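Local structure of PtLCIB4 H88A mutant (Phaeodactylum tricornutum, 5B5Z) at residues E62-L67 with G113-V118; I246-P249 with S253-F256. The protein probably works as a zinc-dependent carbonic anhydrase, interconverting carbon dioxide and bicarbonate, as a member of the LCIB group of beta-carbonic anhydrases. All coordinates share one frame; numbering follows the deposited sequence.

Contact 1. Residues E62-L67 with G113-V118; sequences EVTRPL and GSHVGV. With ZN (zinc ion), chain C.
With chi1 at 67°, Thr64 carries its methyl CG2 anti to its own carbonyl carbon and toward His115, whose chi1 of 76° lodges CG between the backbone N and the carbonyl carbon and swings the imidazole off the strand to meet it. This is the zinc site of a beta-carbonic anhydrase of the LCIB family: a 3-10 turn, residues 62-64, runs toward helix 65-75 and lies against strand 107-117, which supplies the histidine ligand. Thr64 CG2 sits over one face of the His115 ring, 3.8 Å from its centroid and only 11° off the normal, a well-centred CH-pi contact. Val63 CG2 comes in obliquely and ends 3.7 Å from His115 CE1. No hydrogen bond joins the two segments; between them the contact is made by methyl groups against the ring. Threonine suits its place because its two branches do different work: while CG2 meets the imidazole, OG1 has the carbonyl oxygen of Cys59, another zinc ligand, as its main hydrogen-bond partner, with that of Asp61 sharing the proton at best. Histidine also serves at both nitrogens, since ND1 is hydrogen-bonded to Asn247 OD1, which helps fix the ring's rotation. Glu62 forms a salt bridge with Lys77 of the second subunit. His115 NE2 binds zinc at 2.1 Å, beside Cys59 and Cys139, and the oxygen of water 1 lies 1.9 Å from the metal.

Contact 2. Residues I246-P249 with S253-F256; sequences INTP and SDFF
Asp254 reaches across to Asn247 and Thr248 with its whole side chain. Its CB lies 3.5 Å from Ile246 O. A chi1 of -86° then sets CG beside the backbone N, still close to Ile246 O and next to Asn247 CA. At the tip the oxygens part: OD1 accepts an almost straight bond (175°) from Thr248 N at 3.0 Å, and OD2 takes Asn247 ND2 at 3.1 Å. Both donors come from above the carboxylate plane. The acceptor lies in the amide plane of Asn247, although the two flat groups are turned 57° against each other. An aspartate is short enough to grip a backbone N-H here and has a second oxygen to hold the asparagine, whose OD1 is engaged by His115. These residues close the beta hairpin of strands 238-247 and 255-264, where Ile246 and Phe255 form an antiparallel hydrogen-bonded pair, CB against CB at 4.0 Å; both are apolar, as suits a face packed against Leu18 and Val21 of helix 16-24. Beyond that pair the strand pairing gives way to side-chain bonds. Thr248 combines a hydroxyl with a methyl: OG1 donates to Ser253 O at 2.6 Å, from well above the carbonyl plane, while CG2 touches the edge of the Phe255 ring at CD1. Water 2 lies 2.7 Å from Asp254 OD1 and within hydrogen-bonding distance of Thr248 O.

How the contacts relate
From the N terminus, the chain passes through 62-67 at the start of helix 65-75 and returns in strand 107-117, where contact 1 closes a loop of 45 residues containing both helix and strand. It then runs on through further helices to strand 238-247 before contact 2 closes the hairpin, with three residues between its segments. The contacts therefore follow in series, neither nested nor crossed, yet their centres are only about 7 Å apart. Strands 107-117 and 238-247 are parallel neighbours in the mixed sheet, and Val116 O probably accepts a hydrogen bond from Asn247 N. The side chain of Asn247, between the two contacts, joins the zinc site to the hairpin end.

Contact 1. Residues E62-L67 with G113-V118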
loop_
_atom_site.group_PDB
_atom_site.type_symbol
_atom_site.label_atom_id
_atom_site.label_comp_id
_atom_site.label_asym_id
_atom_site.label_seq_id
_atom_site.Cartn_x
_atom_site.Cartn_y
_atom_site.Cartn_z
ATOM N N GLU A 62 6.369 -7.020 2.295
ATOM C CA GLU A 62 5.569 -7.646 3.358
ATOM C C GLU A 62 6.183 -7.465 4.746
ATOM O O GLU A 62 5.471 -7.452 5.741
ATOM C CB GLU A 62 5.368 -9.150 3.094
ATOM C CG GLU A 62 6.656 -9.967 2.983
ATOM C CD GLU A 62 7.202 -10.461 4.320
ATOM O OE1 GLU A 62 8.342 -10.984 4.341
ATOM O OE2 GLU A 62 6.504 -10.338 5.348
ATOM N N VAL A 63 7.501 -7.314 4.827
ATOM C CA VAL A 63 8.138 -7.213 6.142
ATOM C C VAL A 63 7.801 -5.922 6.889
ATOM O O VAL A 63 8.081 -5.808 8.084
ATOM C CB VAL A 63 9.689 -7.340 6.061
ATOM C CG1 VAL A 63 10.070 -8.682 5.483
ATOM C CG2 VAL A 63 10.300 -6.193 5.261
ATOM N N THR A 64 7.186 -4.953 6.214
ATOM C CA THR A 64 6.881 -3.700 6.886
ATOM C C THR A 64 5.500 -3.745 7.552
ATOM O O THR A 64 5.171 -2.877 8.359
ATOM C CB THR A 64 6.963 -2.492 5.913
ATOM O OG1 THR A 64 5.917 -2.600 4.952
ATOM C CG2 THR A 64 8.316 -2.456 5.195
ATOM N N ARG A 65 4.706 -4.773 7.250
ATOM C CA ARG A 65 3.351 -4.881 7.800
ATOM C C ARG A 65 3.224 -4.863 9.339
ATOM O O ARG A 65 2.251 -4.307 9.844
ATOM C CB ARG A 65 2.654 -6.149 7.275
ATOM C CG ARG A 65 2.489 -6.255 5.730
ATOM C CD ARG A 65 1.477 -5.293 5.120
ATOM N NE ARG A 65 2.076 -3.994 4.831
ATOM C CZ ARG A 65 2.808 -3.737 3.749
ATOM N NH1 ARG A 65 3.323 -2.525 3.578
ATOM N NH2 ARG A 65 3.025 -4.688 2.838
ATOM N N PRO A 66 4.176 -5.466 10.091
ATOM C CA PRO A 66 3.973 -5.449 11.552
ATOM C C PRO A 66 3.829 -4.063 12.179
ATOM O O PRO A 66 3.066 -3.893 13.132
ATOM C CB PRO A 66 5.236 -6.138 12.078
ATOM C CG PRO A 66 5.613 -7.068 10.981
ATOM C CD PRO A 66 5.342 -6.297 9.729
ATOM N N LEU A 67 4.531 -3.078 11.636
ATOM C CA LEU A 67 4.444 -1.716 12.144
ATOM C C LEU A 67 3.053 -1.116 11.906
ATOM O O LEU A 67 2.492 -0.457 12.782
ATOM C CB LEU A 67 5.529 -0.847 11.491
ATOM C CG LEU A 67 5.619 0.604 11.967
ATOM C CD1 LEU A 67 5.802 0.682 13.458
ATOM C CD2 LEU A 67 6.727 1.351 11.233
ATOM N N GLY A 113 8.578 6.050 6.673
ATOM C CA GLY A 113 9.973 5.737 6.856
ATOM C C GLY A 113 10.528 4.845 5.794
ATOM O O GLY A 113 9.813 4.177 5.047
ATOM N N SER A 114 11.852 4.823 5.759
ATOM C CA SER A 114 12.564 3.810 5.026
ATOM C C SER A 114 12.596 2.541 5.859
ATOM O O SER A 114 12.143 2.519 6.992
ATOM C CB SER A 114 13.989 4.276 4.747
ATOM O OG SER A 114 14.659 4.497 5.986
ATOM N N HIS A 115 13.136 1.473 5.307
ATOM C CA HIS A 115 13.364 0.296 6.150
ATOM C C HIS A 115 14.624 -0.450 5.723
ATOM O O HIS A 115 15.172 -0.215 4.644
ATOM C CB HIS A 115 12.143 -0.650 6.153
ATOM C CG HIS A 115 11.985 -1.465 4.908
ATOM N ND1 HIS A 115 11.993 -2.844 4.909
ATOM C CD2 HIS A 115 11.796 -1.092 3.622
ATOM C CE1 HIS A 115 11.835 -3.281 3.669
ATOM N NE2 HIS A 115 11.692 -2.241 2.870
ATOM N N VAL A 116 15.076 -1.346 6.588
ATOM C CA VAL A 116 16.294 -2.104 6.327
ATOM C C VAL A 116 16.255 -3.392 7.134
ATOM O O VAL A 116 15.800 -3.389 8.277
ATOM C CB VAL A 116 17.552 -1.277 6.674
ATOM C CG1 VAL A 116 17.554 -0.862 8.144
ATOM C CG2 VAL A 116 18.805 -2.051 6.308
ATOM N N GLY A 117 16.700 -4.484 6.524
ATOM C CA GLY A 117 16.808 -5.755 7.217
ATOM C C GLY A 117 18.130 -5.882 7.947
ATOM O O GLY A 117 19.142 -5.333 7.519
ATOM N N VAL A 118 18.104 -6.571 9.076
ATOM C CA VAL A 118 19.351 -6.919 9.749
ATOM C C VAL A 118 19.239 -8.402 10.105
ATOM O O VAL A 118 18.207 -8.846 10.596
ATOM C CB VAL A 118 19.615 -6.034 10.987
ATOM C CG1 VAL A 118 18.500 -6.165 12.028
ATOM C CG2 VAL A 118 20.994 -6.375 11.586
HETATM ZN ZN ZN C . 11.500 -2.174 0.800
HETATM O O HOH W 1 11.871 -3.999 0.341
#

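Contact 2. Residues I246-P249 with S253-F256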
loop_
_atom_site.group_PDB
_atom_site.type_symbol
_atom_site.label_atom_id
_atom_site.label_comp_id
_atom_site.label_asym_id
_atom_site.label_seq_id
_atom_site.Cartn_x
_atom_site.Cartn_y
_atom_site.Cartn_z
ATOM N N ILE A 246 13.436 -0.986 11.213
ATOM C CA ILE A 246 14.465 -2.022 11.198
ATOM C C ILE A 246 13.823 -3.399 11.329
ATOM O O ILE A 246 13.218 -3.722 12.344
ATOM C CB ILE A 246 15.504 -1.791 12.312
ATOM C CG1 ILE A 246 16.191 -0.440 12.090
ATOM C CG2 ILE A 246 16.524 -2.928 12.341
ATOM C CD1 ILE A 246 17.208 -0.079 13.185
ATOM N N ASN A 247 13.920 -4.184 10.264
ATOM C CA ASN A 247 13.276 -5.488 10.214
ATOM C C ASN A 247 14.243 -6.582 10.648
ATOM O O ASN A 247 15.276 -6.805 10.015
ATOM C CB ASN A 247 12.747 -5.754 8.808
ATOM C CG ASN A 247 11.805 -4.669 8.341
ATOM O OD1 ASN A 247 12.025 -4.037 7.313
ATOM N ND2 ASN A 247 10.786 -4.414 9.123
ATOM N N THR A 248 13.884 -7.273 11.722
ATOM C CA THR A 248 14.769 -8.241 12.360
ATOM C C THR A 248 14.250 -9.668 12.161
ATOM O O THR A 248 13.119 -9.851 11.719
ATOM C CB THR A 248 14.872 -7.937 13.853
ATOM O OG1 THR A 248 13.562 -8.019 14.418
ATOM C CG2 THR A 248 15.451 -6.528 14.081
ATOM N N PRO A 249 15.072 -10.688 12.482
ATOM C CA PRO A 249 14.574 -12.068 12.396
ATOM C C PRO A 249 13.284 -12.305 13.199
ATOM O O PRO A 249 12.958 -11.539 14.109
ATOM C CB PRO A 249 15.738 -12.888 12.961
ATOM C CG PRO A 249 16.948 -12.081 12.613
ATOM C CD PRO A 249 16.511 -10.646 12.811
ATOM N N SER A 253 11.771 -8.719 18.179
ATOM C CA SER A 253 10.994 -7.521 17.858
ATOM C C SER A 253 11.638 -6.736 16.712
ATOM O O SER A 253 12.857 -6.714 16.562
ATOM C CB SER A 253 10.852 -6.603 19.075
ATOM O OG SER A 253 10.033 -5.481 18.758
ATOM N N ASP A 254 10.804 -6.099 15.900
ATOM C CA ASP A 254 11.289 -5.096 14.966
ATOM C C ASP A 254 11.590 -3.824 15.744
ATOM O O ASP A 254 11.121 -3.650 16.869
ATOM C CB ASP A 254 10.252 -4.816 13.884
ATOM C CG ASP A 254 10.339 -5.781 12.717
ATOM O OD1 ASP A 254 11.131 -6.752 12.742
ATOM O OD2 ASP A 254 9.568 -5.575 11.752
ATOM N N PHE A 255 12.360 -2.931 15.137
ATOM C CA PHE A 255 12.712 -1.669 15.761
ATOM C C PHE A 255 12.382 -0.500 14.842
ATOM O O PHE A 255 12.152 -0.671 13.638
ATOM C CB PHE A 255 14.205 -1.629 16.132
ATOM C CG PHE A 255 14.560 -2.507 17.302
ATOM C CD1 PHE A 255 14.626 -3.884 17.156
ATOM C CD2 PHE A 255 14.802 -1.951 18.550
ATOM C CE1 PHE A 255 14.942 -4.706 18.246
ATOM C CE2 PHE A 255 15.123 -2.759 19.643
ATOM C CZ PHE A 255 15.186 -4.136 19.485
ATOM N N PHE A 256 12.363 0.686 15.427
ATOM C CA PHE A 256 12.158 1.908 14.674
ATOM C C PHE A 256 13.039 3.003 15.246
ATOM O O PHE A 256 13.125 3.171 16.463
ATOM C CB PHE A 256 10.669 2.316 14.715
ATOM C CG PHE A 256 10.281 3.360 13.681
ATOM C CD1 PHE A 256 10.361 4.727 13.968
ATOM C CD2 PHE A 256 9.816 2.967 12.423
ATOM C CE1 PHE A 256 9.994 5.685 13.016
ATOM C CE2 PHE A 256 9.434 3.918 11.474
ATOM C CZ PHE A 256 9.530 5.276 11.766
HETATM O O HOH W 2 11.186 -9.310 13.436
#